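Local structure of hypothetical protein Atu0120 (Agrobacterium tumefaciens, 2I6H) at residues S140-D144 with I145-Q149. The protein is of unknown function but belongs to the bacterial DUF924 family and folds as an all-helical chain. Residues are numbered along the deposited sequence; the frame is centred on the assembly and turned at random. Where two conformers were deposited one is given.
Sequences SHAED and IAAQQ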
ATOM      1  N   SER A 140       7.219   8.740  -9.236  1.00 12.12           N
ATOM      2  CA  SER A 140       6.839   9.149  -7.879  1.00 11.52           C
ATOM      3  C   SER A 140       8.020   9.765  -7.120  1.00 11.13           C
ATOM      4  O   SER A 140       7.842  10.579  -6.207  1.00 12.76           O
ATOM      5  CB  SER A 140       6.301   7.941  -7.109  1.00 11.01           C
ATOM      6  OG  SER A 140       4.965   7.685  -7.514  1.00 13.90           O
ATOM      7  N   HIS A 141       9.233   9.349  -7.475  1.00 10.37           N
ATOM      8  CA  HIS A 141      10.432   9.796  -6.755  1.00 10.49           C
ATOM      9  C   HIS A 141      11.047  11.073  -7.296  1.00 11.68           C
ATOM     10  O   HIS A 141      11.967  11.609  -6.690  1.00 12.40           O
ATOM     11  CB  HIS A 141      11.487   8.659  -6.711  1.00 10.66           C
ATOM     12  CG  HIS A 141      11.035   7.460  -5.931  1.00 12.18           C
ATOM     13  ND1 HIS A 141      11.442   6.180  -6.232  1.00 11.41           N
ATOM     14  CD2 HIS A 141      10.212   7.353  -4.855  1.00 14.59           C
ATOM     15  CE1 HIS A 141      10.874   5.330  -5.386  1.00 14.67           C
ATOM     16  NE2 HIS A 141      10.131   6.013  -4.533  1.00 12.73           N
ATOM     17  N   ALA A 142      10.505  11.585  -8.393  1.00 12.57           N
ATOM     18  CA  ALA A 142      11.038  12.812  -9.015  1.00 13.70           C
ATOM     19  C   ALA A 142      10.406  14.071  -8.420  1.00 14.24           C
ATOM     20  O   ALA A 142       9.175  14.128  -8.196  1.00 14.66           O
ATOM     21  CB  ALA A 142      10.827  12.761 -10.540  1.00 13.76           C
ATOM     22  N   GLU A 143      11.239  15.090  -8.186  1.00 14.81           N
ATOM     23  CA  GLU A 143      10.740  16.371  -7.679  1.00 15.08           C
ATOM     24  C   GLU A 143      10.330  17.260  -8.852  1.00 15.34           C
ATOM     25  O   GLU A 143      10.990  18.247  -9.135  1.00 16.14           O
ATOM     26  CB  GLU A 143      11.805  17.033  -6.797  1.00 14.60           C
ATOM     27  CG  GLU A 143      12.087  16.227  -5.553  1.00 13.72           C
ATOM     28  CD  GLU A 143      13.072  16.899  -4.586  1.00 17.28           C
ATOM     29  OE1 GLU A 143      14.092  17.514  -5.032  1.00 18.20           O
ATOM     30  OE2 GLU A 143      12.831  16.795  -3.368  1.00 15.70           O
ATOM     31  N   ASP A 144       9.276  16.861  -9.560  1.00 14.88           N
ATOM     32  CA  ASP A 144       8.711  17.670 -10.640  0.50 14.66           C
ATOM     33  C   ASP A 144       7.314  17.204 -10.933  1.00 14.21           C
ATOM     34  O   ASP A 144       6.950  16.044 -10.859  1.00 13.32           O
ATOM     35  CB  ASP A 144       9.536  17.717 -11.933  0.50 15.33           C
ATOM     36  CG  ASP A 144       9.551  16.396 -12.667  0.50 16.57           C
ATOM     37  OD1 ASP A 144      10.347  15.530 -12.260  0.50 18.49           O
ATOM     38  OD2 ASP A 144       8.787  16.230 -13.650  0.50 16.66           O
ATOM     39  N   ILE A 145       6.488  18.215 -11.167  1.00 13.83           N
ATOM     40  CA  ILE A 145       5.055  18.035 -11.275  1.00 12.77           C
ATOM     41  C   ILE A 145       4.654  17.151 -12.426  1.00 11.77           C
ATOM     42  O   ILE A 145       3.767  16.311 -12.268  1.00 11.40           O
ATOM     43  CB  ILE A 145       4.373  19.438 -11.288  1.00 14.47           C
ATOM     44  CG1 ILE A 145       4.697  20.124  -9.953  1.00 14.33           C
ATOM     45  CG2 ILE A 145       2.898  19.350 -11.590  1.00 14.10           C
ATOM     46  CD1 ILE A 145       4.675  21.644 -10.000  1.00 20.23           C
ATOM     47  N   ALA A 146       5.316  17.301 -13.583  1.00 10.61           N
ATOM     48  CA  ALA A 146       4.970  16.465 -14.753  1.00 11.81           C
ATOM     49  C   ALA A 146       5.137  14.984 -14.391  1.00 10.78           C
ATOM     50  O   ALA A 146       4.246  14.177 -14.671  1.00 11.22           O
ATOM     51  CB  ALA A 146       5.868  16.791 -15.937  1.00 11.02           C
ATOM     52  N   ALA A 147       6.281  14.652 -13.777  1.00 11.19           N
ATOM     53  CA  ALA A 147       6.561  13.271 -13.367  1.00 11.52           C
ATOM     54  C   ALA A 147       5.500  12.759 -12.410  1.00 11.96           C
ATOM     55  O   ALA A 147       5.015  11.629 -12.532  1.00 12.48           O
ATOM     56  CB  ALA A 147       7.916  13.197 -12.711  1.00 11.60           C
ATOM     57  N   GLN A 148       5.105  13.590 -11.460  1.00 12.22           N
ATOM     58  CA  GLN A 148       4.091  13.155 -10.484  1.00 12.73           C
ATOM     59  C   GLN A 148       2.743  12.856 -11.123  1.00 12.71           C
ATOM     60  O   GLN A 148       2.077  11.890 -10.758  1.00 12.63           O
ATOM     61  CB  GLN A 148       3.931  14.211  -9.401  1.00 13.02           C
ATOM     62  CG  GLN A 148       5.182  14.354  -8.503  1.00 12.49           C
ATOM     63  CD  GLN A 148       5.477  13.101  -7.696  1.00 17.20           C
ATOM     64  OE1 GLN A 148       4.572  12.375  -7.288  1.00 15.02           O
ATOM     65  NE2 GLN A 148       6.750  12.852  -7.450  1.00 14.01           N
ATOM     66  N   GLN A 149       2.320  13.725 -12.042  1.00 11.72           N
ATOM     67  CA  GLN A 149       1.046  13.530 -12.726  1.00 12.80           C
ATOM     68  C   GLN A 149       1.122  12.274 -13.561  1.00 12.72           C
ATOM     69  O   GLN A 149       0.160  11.502 -13.599  1.00 13.10           O
ATOM     70  CB  GLN A 149       0.717  14.766 -13.558  1.00 13.45           C
ATOM     71  CG  GLN A 149       0.551  15.947 -12.616  1.00 14.20           C
ATOM     72  CD  GLN A 149      -0.189  17.050 -13.255  1.00 21.12           C
ATOM     73  OE1 GLN A 149      -0.363  17.060 -14.481  1.00 19.39           O
ATOM     74  NE2 GLN A 149      -0.613  18.019 -12.446  1.00 21.65           N
TER
HETATM   75  O   HOH W   1       3.473   9.915  -7.530  1.00 13.84           O
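S140 and Q148 meet where a short loop leaves helix 137-140 and runs to D144, the N-cap of helix 145-155. The carbonyl of S140 takes a hydrogen bond from the side-chain amide of Q148, with NE2 2.8 Å from S140 O. The donor sits well above the carbonyl plane, with a C=O...N angle of only 105°. A water joins the two side chains: it accepts from S140 OG and donates to Q148 OE1. Next, A142 O receives the second NE2 bond, also 2.8 Å from Q148 NE2 but met more nearly end-on. Both acceptors lie close to the amide plane of Q148, so the two bonds and the water fix the rotation of this buried group. A bend at chi2 (-64°) folds the amide back to the loop. V173 and R170 of helix 160-176 also pack on Q148. The methyl of A142 rests on that of A147, CB to CB 3.7 Å. E143 centres an inverse gamma turn, and its carboxylate turns to R188 in a salt bridge. D144 O starts the helical bonding by accepting from Q148 N. The D144 side chain has two conformers. In one, chi1 of 69° puts CG between the backbone N and the carbonyl carbon, which brings the carboxylate over the first turn. The cap in this conformer is a 3.0 Å bond from A147 N to D144 OD2, which is approached from above the carboxylate plane.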